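Local coordinates for protein glycosyl hydrolase, family 38 (Enterococcus faecalis, PDB 5KBP) that probably hydrolyses alpha-mannosidic linkages in glycans, as a family 38 glycoside hydrolase, at residues Asn657-Asp671 with Gln769-Leu782. Sequence-based numbering, arbitrary orientation.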
loop_
_atom_site.group_PDB
_atom_site.type_symbol
_atom_site.label_atom_id
_atom_site.label_comp_id
_atom_site.label_asym_id
_atom_site.label_seq_id
_atom_site.Cartn_x
_atom_site.Cartn_y
_atom_site.Cartn_z
ATOM N N ASN A 657 27.748 -28.584 8.560
ATOM C CA ASN A 657 28.166 -28.064 9.853
ATOM C C ASN A 657 27.359 -26.845 10.279
ATOM O O ASN A 657 27.668 -26.243 11.313
ATOM C CB ASN A 657 29.657 -27.713 9.826
ATOM C CG ASN A 657 29.968 -26.547 8.904
ATOM O OD1 ASN A 657 29.277 -26.318 7.912
ATOM N ND2 ASN A 657 31.020 -25.804 9.229
ATOM N N GLN A 658 26.343 -26.469 9.507
ATOM C CA GLN A 658 25.532 -25.301 9.823
ATOM C C GLN A 658 24.471 -25.657 10.857
ATOM O O GLN A 658 23.710 -26.613 10.677
ATOM C CB GLN A 658 24.869 -24.751 8.560
ATOM C CG GLN A 658 25.826 -24.088 7.586
ATOM C CD GLN A 658 25.101 -23.400 6.447
ATOM O OE1 GLN A 658 24.221 -23.982 5.814
ATOM N NE2 GLN A 658 25.461 -22.149 6.188
ATOM N N LEU A 659 24.424 -24.884 11.937
ATOM C CA LEU A 659 23.418 -25.044 12.980
ATOM C C LEU A 659 22.397 -23.924 12.813
ATOM O O LEU A 659 22.717 -22.750 13.026
ATOM C CB LEU A 659 24.061 -25.011 14.365
ATOM C CG LEU A 659 23.264 -25.616 15.521
ATOM C CD1 LEU A 659 23.162 -27.127 15.367
ATOM C CD2 LEU A 659 23.895 -25.244 16.856
ATOM N N PHE A 660 21.177 -24.283 12.425
ATOM C CA PHE A 660 20.150 -23.302 12.098
ATOM C C PHE A 660 19.286 -22.988 13.312
ATOM O O PHE A 660 18.972 -23.872 14.115
ATOM C CB PHE A 660 19.275 -23.810 10.952
ATOM C CG PHE A 660 19.996 -23.909 9.637
ATOM C CD1 PHE A 660 20.710 -25.049 9.306
ATOM C CD2 PHE A 660 19.958 -22.862 8.732
ATOM C CE1 PHE A 660 21.374 -25.141 8.096
ATOM C CE2 PHE A 660 20.618 -22.948 7.522
ATOM C CZ PHE A 660 21.327 -24.089 7.203
ATOM N N PHE A 661 18.898 -21.721 13.434
ATOM C CA PHE A 661 18.042 -21.256 14.515
ATOM C C PHE A 661 16.818 -20.553 13.946
ATOM O O PHE A 661 16.883 -19.911 12.893
ATOM C CB PHE A 661 18.790 -20.300 15.451
ATOM C CG PHE A 661 20.101 -20.835 15.941
ATOM C CD1 PHE A 661 20.144 -21.948 16.763
ATOM C CD2 PHE A 661 21.291 -20.221 15.589
ATOM C CE1 PHE A 661 21.350 -22.444 17.218
ATOM C CE2 PHE A 661 22.501 -20.712 16.041
ATOM C CZ PHE A 661 22.530 -21.824 16.858
ATOM N N GLU A 662 15.699 -20.677 14.657
ATOM C CA GLU A 662 14.451 -20.014 14.278
ATOM C C GLU A 662 13.748 -19.601 15.567
ATOM O O GLU A 662 13.089 -20.423 16.211
ATOM C CB GLU A 662 13.573 -20.925 13.429
ATOM C CG GLU A 662 12.802 -20.195 12.340
ATOM C CD GLU A 662 11.943 -21.122 11.505
ATOM O OE1 GLU A 662 10.750 -21.289 11.834
ATOM O OE2 GLU A 662 12.460 -21.687 10.519
ATOM N N THR A 663 13.895 -18.334 15.941
ATOM C CA THR A 663 13.325 -17.806 17.173
ATOM C C THR A 663 12.026 -17.072 16.864
ATOM O O THR A 663 11.988 -16.219 15.972
ATOM C CB THR A 663 14.310 -16.866 17.870
ATOM O OG1 THR A 663 15.503 -17.583 18.211
ATOM C CG2 THR A 663 13.693 -16.284 19.131
ATOM N N THR A 664 10.968 -17.406 17.598
ATOM C CA THR A 664 9.660 -16.790 17.427
ATOM C C THR A 664 9.192 -16.190 18.746
ATOM O O THR A 664 9.315 -16.817 19.803
ATOM C CB THR A 664 8.620 -17.799 16.927
ATOM O OG1 THR A 664 8.522 -18.887 17.856
ATOM C CG2 THR A 664 9.012 -18.338 15.563
ATOM N N ILE A 665 8.658 -14.969 18.679
ATOM C CA ILE A 665 8.131 -14.271 19.845
ATOM C C ILE A 665 6.810 -13.613 19.472
ATOM O O ILE A 665 6.519 -13.365 18.300
ATOM C CB ILE A 665 9.107 -13.201 20.394
ATOM C CG1 ILE A 665 9.301 -12.081 19.370
ATOM C CG2 ILE A 665 10.445 -13.821 20.772
ATOM C CD1 ILE A 665 10.079 -10.892 19.894
ATOM N N ASN A 666 6.008 -13.330 20.495
ATOM C CA ASN A 666 4.805 -12.513 20.368
ATOM C C ASN A 666 5.069 -11.222 21.138
ATOM O O ASN A 666 4.701 -11.079 22.306
ATOM C CB ASN A 666 3.568 -13.247 20.885
ATOM C CG ASN A 666 2.303 -12.425 20.740
ATOM O OD1 ASN A 666 2.227 -11.527 19.901
ATOM N ND2 ASN A 666 1.303 -12.730 21.556
ATOM N N ASN A 667 5.719 -10.277 20.469
ATOM C CA ASN A 667 6.217 -9.068 21.119
ATOM C C ASN A 667 5.047 -8.190 21.542
ATOM O O ASN A 667 4.440 -7.498 20.723
ATOM C CB ASN A 667 7.159 -8.319 20.184
ATOM C CG ASN A 667 7.794 -7.115 20.844
ATOM O OD1 ASN A 667 7.784 -6.013 20.296
ATOM N ND2 ASN A 667 8.338 -7.317 22.036
ATOM N N GLN A 668 4.721 -8.224 22.833
ATOM C CA GLN A 668 3.766 -7.303 23.435
ATOM C C GLN A 668 4.461 -6.347 24.401
ATOM O O GLN A 668 3.841 -5.828 25.331
ATOM C CB GLN A 668 2.648 -8.070 24.139
ATOM C CG GLN A 668 1.820 -8.939 23.207
ATOM C CD GLN A 668 1.133 -8.136 22.115
ATOM O OE1 GLN A 668 0.714 -7.000 22.334
ATOM N NE2 GLN A 668 1.020 -8.725 20.929
ATOM N N ILE A 669 5.752 -6.114 24.180
ATOM C CA ILE A 669 6.583 -5.289 25.044
ATOM C C ILE A 669 7.036 -4.071 24.252
ATOM O O ILE A 669 7.318 -4.170 23.052
ATOM C CB ILE A 669 7.794 -6.084 25.578
ATOM C CG1 ILE A 669 7.322 -7.315 26.355
ATOM C CG2 ILE A 669 8.682 -5.214 26.450
ATOM C CD1 ILE A 669 6.429 -6.992 27.535
ATOM N N LYS A 670 7.101 -2.924 24.921
ATOM C CA LYS A 670 7.490 -1.671 24.294
ATOM C C LYS A 670 8.779 -1.142 24.913
ATOM O O LYS A 670 9.154 -1.507 26.031
ATOM C CB LYS A 670 6.382 -0.619 24.430
ATOM C CG LYS A 670 5.066 -1.027 23.793
ATOM C CD LYS A 670 3.977 -0.003 24.072
ATOM C CE LYS A 670 2.640 -0.439 23.489
ATOM N NZ LYS A 670 1.543 0.517 23.813
ATOM N N ASP A 671 9.456 -0.278 24.154
ATOM C CA ASP A 671 10.630 0.459 24.629
ATOM C C ASP A 671 11.740 -0.481 25.100
ATOM O O ASP A 671 12.268 -0.351 26.205
ATOM C CB ASP A 671 10.243 1.441 25.738
ATOM C CG ASP A 671 9.207 2.453 25.286
ATOM O OD1 ASP A 671 9.345 2.991 24.169
ATOM O OD2 ASP A 671 8.253 2.706 26.052
ATOM N N GLN A 769 7.067 0.283 17.727
ATOM C CA GLN A 769 7.226 -0.643 18.840
ATOM C C GLN A 769 7.202 -2.099 18.396
ATOM O O GLN A 769 7.460 -2.980 19.222
ATOM C CB GLN A 769 6.136 -0.401 19.888
ATOM C CG GLN A 769 6.165 0.980 20.527
ATOM C CD GLN A 769 7.296 1.154 21.526
ATOM O OE1 GLN A 769 8.105 0.251 21.731
ATOM N NE2 GLN A 769 7.352 2.321 22.156
ATOM N N CYS A 770 6.877 -2.365 17.130
ATOM C CA CYS A 770 6.982 -3.698 16.535
ATOM C C CYS A 770 6.214 -4.741 17.344
ATOM O O CYS A 770 6.746 -5.785 17.725
ATOM C CB CYS A 770 8.447 -4.104 16.374
ATOM S SG CYS A 770 9.412 -2.995 15.330
ATOM N N GLN A 771 4.945 -4.448 17.608
ATOM C CA GLN A 771 4.100 -5.371 18.347
ATOM C C GLN A 771 3.573 -6.465 17.426
ATOM O O GLN A 771 3.187 -6.203 16.285
ATOM C CB GLN A 771 2.929 -4.627 18.993
ATOM C CG GLN A 771 3.331 -3.497 19.934
ATOM C CD GLN A 771 3.951 -3.995 21.227
ATOM O OE1 GLN A 771 3.250 -4.247 22.208
ATOM N NE2 GLN A 771 5.272 -4.130 21.238
ATOM N N GLY A 772 3.566 -7.701 17.928
ATOM C CA GLY A 772 2.953 -8.799 17.218
ATOM C C GLY A 772 3.897 -9.973 17.082
ATOM O O GLY A 772 4.918 -10.063 17.773
ATOM N N GLU A 773 3.539 -10.880 16.174
ATOM C CA GLU A 773 4.300 -12.102 15.953
ATOM C C GLU A 773 5.519 -11.829 15.080
ATOM O O GLU A 773 5.440 -11.099 14.087
ATOM C CB GLU A 773 3.417 -13.160 15.289
ATOM C CG GLU A 773 2.193 -13.570 16.095
ATOM C CD GLU A 773 2.440 -14.796 16.952
ATOM O OE1 GLU A 773 1.710 -14.989 17.947
ATOM O OE2 GLU A 773 3.367 -15.568 16.628
ATOM N N TYR A 774 6.649 -12.428 15.451
ATOM C CA TYR A 774 7.890 -12.268 14.708
ATOM C C TYR A 774 8.658 -13.581 14.704
ATOM O O TYR A 774 8.620 -14.345 15.672
ATOM C CB TYR A 774 8.769 -11.155 15.297
ATOM C CG TYR A 774 8.286 -9.763 14.967
ATOM C CD1 TYR A 774 7.353 -9.121 15.770
ATOM C CD2 TYR A 774 8.759 -9.092 13.846
ATOM C CE1 TYR A 774 6.907 -7.849 15.467
ATOM C CE2 TYR A 774 8.319 -7.819 13.536
ATOM C CZ TYR A 774 7.393 -7.204 14.350
ATOM O OH TYR A 774 6.952 -5.936 14.043
ATOM N N THR A 775 9.356 -13.833 13.600
ATOM C CA THR A 775 10.194 -15.016 13.442
ATOM C C THR A 775 11.549 -14.574 12.914
ATOM O O THR A 775 11.632 -13.987 11.831
ATOM C CB THR A 775 9.557 -16.033 12.492
ATOM O OG1 THR A 775 8.293 -16.456 13.017
ATOM C CG2 THR A 775 10.465 -17.242 12.322
ATOM N N PHE A 776 12.604 -14.858 13.672
ATOM C CA PHE A 776 13.964 -14.471 13.319
ATOM C C PHE A 776 14.740 -15.713 12.905
ATOM O O PHE A 776 14.847 -16.671 13.679
ATOM C CB PHE A 776 14.653 -13.769 14.488
ATOM C CG PHE A 776 13.810 -12.709 15.137
ATOM C CD1 PHE A 776 13.653 -11.471 14.542
ATOM C CD2 PHE A 776 13.171 -12.955 16.342
ATOM C CE1 PHE A 776 12.872 -10.494 15.134
ATOM C CE2 PHE A 776 12.392 -11.983 16.941
ATOM C CZ PHE A 776 12.243 -10.750 16.336
ATOM N N LYS A 777 15.280 -15.694 11.688
ATOM C CA LYS A 777 16.048 -16.806 11.141
ATOM C C LYS A 777 17.525 -16.439 11.143
ATOM O O LYS A 777 17.919 -15.426 10.556
ATOM C CB LYS A 777 15.580 -17.154 9.727
ATOM C CG LYS A 777 14.157 -17.682 9.658
ATOM C CD LYS A 777 13.781 -18.067 8.236
ATOM C CE LYS A 777 12.362 -18.604 8.167
ATOM N NZ LYS A 777 11.976 -18.985 6.781
ATOM N N TYR A 778 18.335 -17.267 11.797
ATOM C CA TYR A 778 19.772 -17.048 11.891
ATOM C C TYR A 778 20.435 -18.400 12.139
ATOM O O TYR A 778 19.760 -19.415 12.329
ATOM C CB TYR A 778 20.104 -16.023 12.982
ATOM C CG TYR A 778 19.544 -16.341 14.354
ATOM C CD1 TYR A 778 18.194 -16.158 14.638
ATOM C CD2 TYR A 778 20.367 -16.800 15.372
ATOM C CE1 TYR A 778 17.681 -16.441 15.889
ATOM C CE2 TYR A 778 19.862 -17.084 16.628
ATOM C CZ TYR A 778 18.518 -16.903 16.881
ATOM O OH TYR A 778 18.008 -17.183 18.129
ATOM N N GLY A 779 21.766 -18.411 12.126
ATOM C CA GLY A 779 22.473 -19.670 12.273
ATOM C C GLY A 779 23.921 -19.485 12.668
ATOM O O GLY A 779 24.446 -18.370 12.715
ATOM N N LEU A 780 24.564 -20.618 12.941
ATOM C CA LEU A 780 25.933 -20.665 13.434
ATOM C C LEU A 780 26.754 -21.604 12.564
ATOM O O LEU A 780 26.246 -22.624 12.086
ATOM C CB LEU A 780 25.963 -21.125 14.903
ATOM C CG LEU A 780 27.278 -21.298 15.670
ATOM C CD1 LEU A 780 27.048 -21.026 17.149
ATOM C CD2 LEU A 780 27.848 -22.699 15.481
ATOM N N SER A 781 28.024 -21.259 12.367
ATOM C CA SER A 781 28.932 -22.088 11.587
ATOM C C SER A 781 30.339 -21.940 12.146
ATOM O O SER A 781 30.830 -20.817 12.302
ATOM C CB SER A 781 28.902 -21.702 10.105
ATOM O OG SER A 781 29.762 -22.534 9.347
ATOM N N LEU A 782 30.977 -23.067 12.442
ATOM C CA LEU A 782 32.308 -23.088 13.028
ATOM C C LEU A 782 33.351 -23.448 11.976
ATOM O O LEU A 782 33.068 -24.166 11.014
ATOM C CB LEU A 782 32.374 -24.084 14.188
ATOM C CG LEU A 782 31.407 -23.836 15.348
ATOM C CD1 LEU A 782 31.536 -24.924 16.406
ATOM C CD2 LEU A 782 31.632 -22.455 15.952
HETATM O O HOH W 1 29.257 -23.491 6.528
#
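Thr663 OG1 is gripped from two sides of its own strand: Tyr778 OH lies 2.5 Å from Thr663 OG1 in a hydrogen bond whose donor could be either hydroxyl, and Thr648 on the adjoining strand holds the same oxygen with a second. Tyr778 reaches it because its CG sits between the backbone N and the carbonyl carbon (chi1 55°), which swings the ring across to strand 659-667. There Phe661 CB rests over one ring face in a CH-pi contact, 3.7 Å from the centroid of the Tyr778 ring, while the two aromatic planes meet obliquely at 39°. Farther along, Leu780 CB touches the edge of the Phe661 ring, and at the other end Ile665 CD1 meets the Phe776 edge at CE2, 3.9 Å away in the ring plane. This largely apolar row illustrates how an antiparallel pair builds one mostly buried face, its backbones joined by paired hydrogen bonds from Leu659-Leu780 to Asn667-Gly772. On the opposite face, Glu662 and Lys777 lie side by side, with Thr664 CG2 against Thr775 OG1.

Beyond the strands, glutamine amides take over from the backbone. Gln769 OE1 accepts from Asp671 N at 2.8 Å. Gln769 NE2 donates almost straight (174°) to Asp671 OD1, meeting it from above the carboxylate plane; together the two bonds fix the amide's rotation. Bent at chi2, Gln771 donates from NE2 to Ile669 O at 2.7 Å, from above the carbonyl plane, and also to Gln769 O.

The two strands are central neighbours in a large antiparallel sheet, flanked by strands 641-653 and 727-732. Strands 545-549, 555-566 and 745-753 of a second sheet cover the aromatic face, consistent with the galactose mutarotase-like beta-sandwich of family 38 C-terminal domains, and helix 304-332 packs on Tyr774 and Phe776.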